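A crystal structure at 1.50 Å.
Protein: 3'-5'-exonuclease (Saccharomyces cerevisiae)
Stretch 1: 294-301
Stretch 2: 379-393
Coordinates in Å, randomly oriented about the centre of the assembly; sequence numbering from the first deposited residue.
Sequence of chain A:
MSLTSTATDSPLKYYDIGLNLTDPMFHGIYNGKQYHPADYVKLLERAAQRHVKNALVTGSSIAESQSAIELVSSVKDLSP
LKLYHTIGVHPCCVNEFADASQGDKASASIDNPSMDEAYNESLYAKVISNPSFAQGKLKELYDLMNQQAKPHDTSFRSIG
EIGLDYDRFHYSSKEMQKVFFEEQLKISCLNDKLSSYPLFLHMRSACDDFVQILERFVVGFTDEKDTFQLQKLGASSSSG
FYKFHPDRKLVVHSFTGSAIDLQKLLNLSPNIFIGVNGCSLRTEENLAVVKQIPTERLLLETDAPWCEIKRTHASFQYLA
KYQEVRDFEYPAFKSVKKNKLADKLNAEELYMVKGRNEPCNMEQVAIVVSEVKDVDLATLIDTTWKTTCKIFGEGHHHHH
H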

# COMPACT_ATOMS: atom_id res chain seq x y z
N PRO A 294 -1.02 -9.61 -16.25
CA PRO A 294 -1.51 -11.00 -16.13
C PRO A 294 -2.47 -11.13 -14.96
O PRO A 294 -2.18 -10.66 -13.85
CB PRO A 294 -0.24 -11.80 -15.88
CG PRO A 294 0.85 -10.97 -16.59
CD PRO A 294 0.45 -9.55 -16.25
N THR A 295 -3.62 -11.76 -15.20
CA THR A 295 -4.70 -11.72 -14.21
C THR A 295 -4.29 -12.27 -12.84
O THR A 295 -4.70 -11.71 -11.81
CB THR A 295 -5.96 -12.42 -14.78
OG1 THR A 295 -6.37 -11.70 -15.94
CG2 THR A 295 -7.10 -12.46 -13.75
N GLU A 296 -3.48 -13.32 -12.81
CA GLU A 296 -3.02 -13.87 -11.54
C GLU A 296 -1.91 -13.04 -10.86
O GLU A 296 -1.48 -13.37 -9.75
CB GLU A 296 -2.58 -15.33 -11.71
CG GLU A 296 -1.14 -15.53 -12.18
CD GLU A 296 -0.90 -15.32 -13.66
OE1 GLU A 296 -1.79 -14.83 -14.38
OE2 GLU A 296 0.21 -15.68 -14.12
N ARG A 297 -1.47 -11.98 -11.53
CA ARG A 297 -0.47 -11.10 -10.93
C ARG A 297 -1.05 -9.74 -10.55
O ARG A 297 -0.31 -8.84 -10.15
CB ARG A 297 0.73 -10.97 -11.86
CG ARG A 297 1.46 -12.34 -11.98
CD ARG A 297 2.55 -12.34 -12.98
NE ARG A 297 3.67 -11.57 -12.48
CZ ARG A 297 4.77 -11.31 -13.16
NH1 ARG A 297 4.94 -11.76 -14.41
NH2 ARG A 297 5.72 -10.59 -12.59
N LEU A 298 -2.37 -9.63 -10.63
CA LEU A 298 -3.10 -8.39 -10.36
C LEU A 298 -3.71 -8.49 -8.97
O LEU A 298 -4.38 -9.47 -8.65
CB LEU A 298 -4.21 -8.23 -11.41
CG LEU A 298 -4.98 -6.90 -11.48
CD1 LEU A 298 -5.40 -6.71 -12.93
CD2 LEU A 298 -6.19 -6.87 -10.54
N LEU A 299 -3.48 -7.46 -8.15
CA LEU A 299 -4.11 -7.38 -6.83
C LEU A 299 -5.00 -6.16 -6.76
O LEU A 299 -4.71 -5.15 -7.40
CB LEU A 299 -3.05 -7.32 -5.72
CG LEU A 299 -2.00 -8.43 -5.79
CD1 LEU A 299 -0.99 -8.21 -4.68
CD2 LEU A 299 -2.62 -9.83 -5.70
N LEU A 300 -6.09 -6.25 -6.00
CA LEU A 300 -7.05 -5.15 -5.93
C LEU A 300 -6.88 -4.37 -4.63
O LEU A 300 -6.54 -4.93 -3.58
CB LEU A 300 -8.48 -5.72 -5.98
CG LEU A 300 -8.86 -6.47 -7.25
CD1 LEU A 300 -10.24 -7.14 -7.09
CD2 LEU A 300 -8.89 -5.47 -8.39
N GLU A 301 -7.16 -3.07 -4.71
CA GLU A 301 -7.03 -2.17 -3.56
C GLU A 301 -7.88 -0.96 -3.82
O GLU A 301 -8.23 -0.67 -4.98
CB GLU A 301 -5.58 -1.72 -3.33
CG GLU A 301 -4.75 -1.67 -4.60
CD GLU A 301 -3.53 -0.76 -4.47
OE1 GLU A 301 -3.70 0.41 -4.09
OE2 GLU A 301 -2.41 -1.23 -4.76
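Stretch 2 379-393: TLIDTTWKTTCKIFG

Stretch 2 is a helix laid almost at right angles across the short strand of stretch 1, and the contact is one of side-chain packing, dominated by threonine methyls and leucine side chains, with a single water as its polar link. The axes of strand 298-300 and helix 379-392 approach to 8.0 Å, and their N-to-C directions make an angle of 92° (signed crossing angle -92°). The two stretches together bury 508 Å², and no direct hydrogen bond joins them.

The backbone angles support the assignment of both elements. From Thr379 to Ile391 phi stays between -74° and -58° and psi between -50° and -38°, as expected of a regular alpha-helix, and the backbone hydrogen bonds from the N of residue i+4 to the O of residue i run unbroken from Thr383 N to Thr379 O (3.0 Å) through Phe392 N to Thr388 O (3.0 Å). In stretch 1, a 3-10 segment at 295-297, with Arg297 N hydrogen-bonded to Pro294 O at 2.8 Å, leads into extended residues 298-300, where psi is 130° to 148°.

The register is described by three CA-CA approaches: 7.5 Å from Thr295 to Leu380, 6.3 Å from Glu296 to Thr383 and 5.8 Å from Leu299 to Thr384. Thr383, Thr384, Thr387, Ile391 and Phe392 direct their CA-to-CB bonds toward stretch 1, so the contacting face recurs at the spacing of helical turns.

At the 3-10 segment, Thr295 CG2 lies 3.8 Å from Leu380 CD1, and Glu296 CA lies 3.9 Å from Thr383 CG2. The end of the Glu296 side chain leads away, so this residue offers mainly its backbone and the base of its side chain. Its carbonyl atom, Glu296 O, is 3.4 Å from Thr387 CG2, while Leu298 O is 3.5 Å from Thr384 CG2; these are methyl contacts.

Leu299 is the most heavily covered residue, with 88 Å² under the helix. Its CB points sideways, but its m,t rotamer brings the end of the side chain nearer the helix. Leu299 CD2 reaches Thr387 CG2 at 3.9 Å and Thr388 OG1 at 3.5 Å; Leu299 CD1 packs on Ile391 CD1 at 3.7 Å and approaches Phe392 CE2 obliquely at 4.4 Å. Leu300 CD1 adds a contact to Thr384 OG1 at 3.7 Å.

Threonine hydroxyls can turn back onto their own helix, and the hydrogen-bond geometry confirms this for two of them: Thr387 OG1 donates to Thr383 O at 3.0 Å, and Thr388 OG1 donates to Thr384 O at 2.7 Å. Thr383 OG1 makes a weak bond of the same kind to Thr379 O at 3.4 Å. Because its proton is used within the helix, Thr388 OG1 serves as acceptor toward water 1, which donates to it at 2.8 Å and accepts from Leu300 N at 2.9 Å. This water thus bridges the strand backbone and the helix.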

# COMPACT_ATOMS: atom_id res chain seq x y z
N THR A 379 -15.01 -14.90 -11.49
CA THR A 379 -13.72 -15.53 -11.83
C THR A 379 -12.56 -14.64 -11.36
O THR A 379 -11.60 -15.12 -10.72
CB THR A 379 -13.60 -15.78 -13.35
OG1 THR A 379 -14.66 -16.66 -13.76
CG2 THR A 379 -12.26 -16.40 -13.71
N LEU A 380 -12.65 -13.36 -11.71
CA LEU A 380 -11.64 -12.40 -11.33
C LEU A 380 -11.54 -12.28 -9.81
O LEU A 380 -10.45 -12.31 -9.24
CB LEU A 380 -11.96 -11.03 -11.92
CG LEU A 380 -10.99 -9.97 -11.41
CD1 LEU A 380 -9.64 -10.17 -12.12
CD2 LEU A 380 -11.55 -8.58 -11.66
N ILE A 381 -12.68 -12.15 -9.14
CA ILE A 381 -12.72 -12.02 -7.69
C ILE A 381 -12.06 -13.22 -6.99
O ILE A 381 -11.25 -13.06 -6.08
CB ILE A 381 -14.15 -11.73 -7.18
CG1 ILE A 381 -14.57 -10.32 -7.64
CG2 ILE A 381 -14.21 -11.85 -5.67
CD1 ILE A 381 -16.06 -10.06 -7.47
N ASP A 382 -12.40 -14.42 -7.46
CA ASP A 382 -11.81 -15.64 -6.95
C ASP A 382 -10.29 -15.70 -7.15
O ASP A 382 -9.55 -16.00 -6.20
CB ASP A 382 -12.49 -16.85 -7.62
CG ASP A 382 -11.85 -18.17 -7.20
OD1 ASP A 382 -12.15 -18.64 -6.08
OD2 ASP A 382 -11.03 -18.73 -7.97
N THR A 383 -9.82 -15.42 -8.36
CA THR A 383 -8.36 -15.44 -8.59
C THR A 383 -7.65 -14.41 -7.70
O THR A 383 -6.67 -14.74 -7.04
CB THR A 383 -8.01 -15.21 -10.07
OG1 THR A 383 -8.43 -16.34 -10.85
CG2 THR A 383 -6.51 -15.01 -10.29
N THR A 384 -8.15 -13.18 -7.67
CA THR A 384 -7.51 -12.13 -6.85
C THR A 384 -7.55 -12.43 -5.36
O THR A 384 -6.59 -12.17 -4.61
CB THR A 384 -8.10 -10.74 -7.16
OG1 THR A 384 -9.52 -10.75 -6.99
CG2 THR A 384 -7.78 -10.35 -8.59
N TRP A 385 -8.67 -12.98 -4.89
CA TRP A 385 -8.76 -13.36 -3.48
C TRP A 385 -7.68 -14.38 -3.09
O TRP A 385 -6.96 -14.23 -2.09
CB TRP A 385 -10.14 -13.94 -3.18
CG TRP A 385 -10.23 -14.59 -1.85
CD1 TRP A 385 -10.26 -15.93 -1.60
CD2 TRP A 385 -10.28 -13.94 -0.57
NE1 TRP A 385 -10.34 -16.16 -0.25
CE2 TRP A 385 -10.35 -14.96 0.42
CE3 TRP A 385 -10.27 -12.59 -0.16
CZ2 TRP A 385 -10.41 -14.68 1.79
CZ3 TRP A 385 -10.32 -12.31 1.20
CH2 TRP A 385 -10.39 -13.36 2.16
N LYS A 386 -7.58 -15.44 -3.89
CA LYS A 386 -6.67 -16.53 -3.57
C LYS A 386 -5.23 -16.06 -3.67
O LYS A 386 -4.40 -16.43 -2.83
CB LYS A 386 -6.91 -17.73 -4.48
CG LYS A 386 -8.21 -18.40 -4.14
CD LYS A 386 -8.40 -19.67 -4.87
CE LYS A 386 -9.54 -20.45 -4.23
NZ LYS A 386 -9.63 -21.76 -4.93
N THR A 387 -4.94 -15.26 -4.68
CA THR A 387 -3.58 -14.75 -4.85
C THR A 387 -3.19 -13.82 -3.70
O THR A 387 -2.08 -13.91 -3.16
CB THR A 387 -3.43 -14.07 -6.21
OG1 THR A 387 -3.72 -15.05 -7.22
CG2 THR A 387 -2.00 -13.61 -6.41
N THR A 388 -4.11 -12.93 -3.29
CA THR A 388 -3.81 -12.00 -2.22
C THR A 388 -3.60 -12.73 -0.89
O THR A 388 -2.69 -12.41 -0.13
CB THR A 388 -4.92 -10.94 -2.08
OG1 THR A 388 -5.13 -10.33 -3.36
CG2 THR A 388 -4.50 -9.84 -1.12
N CYS A 389 -4.47 -13.71 -0.61
CA CYS A 389 -4.32 -14.50 0.62
C CYS A 389 -2.97 -15.20 0.68
O CYS A 389 -2.37 -15.29 1.74
CB CYS A 389 -5.43 -15.53 0.76
SG CYS A 389 -7.02 -14.84 1.19
N LYS A 390 -2.51 -15.73 -0.45
CA LYS A 390 -1.20 -16.41 -0.48
C LYS A 390 -0.08 -15.44 -0.13
O LYS A 390 0.87 -15.79 0.58
CB LYS A 390 -0.96 -17.08 -1.84
CG LYS A 390 -1.78 -18.37 -2.06
CD LYS A 390 -1.29 -19.19 -3.26
CE LYS A 390 -1.63 -18.57 -4.60
NZ LYS A 390 -1.27 -19.49 -5.73
N ILE A 391 -0.20 -14.21 -0.59
CA ILE A 391 0.86 -13.23 -0.36
C ILE A 391 0.88 -12.71 1.09
O ILE A 391 1.93 -12.71 1.73
CB ILE A 391 0.73 -12.03 -1.32
CG1 ILE A 391 0.94 -12.50 -2.77
CG2 ILE A 391 1.73 -10.93 -0.98
CD1 ILE A 391 0.58 -11.43 -3.82
N PHE A 392 -0.28 -12.29 1.60
CA PHE A 392 -0.33 -11.58 2.87
C PHE A 392 -0.84 -12.42 4.05
O PHE A 392 -0.62 -12.08 5.21
CB PHE A 392 -1.12 -10.29 2.72
CG PHE A 392 -0.49 -9.30 1.79
CD1 PHE A 392 0.71 -8.70 2.14
CD2 PHE A 392 -1.09 -8.95 0.58
CE1 PHE A 392 1.32 -7.77 1.30
CE2 PHE A 392 -0.49 -8.02 -0.27
CZ PHE A 392 0.72 -7.44 0.08
N GLY A 393 -1.52 -13.51 3.73
CA GLY A 393 -2.09 -14.39 4.76
C GLY A 393 -3.59 -14.24 4.88
O GLY A 393 -4.14 -13.17 4.61
O HOH W 1 -6.75 -8.04 -3.84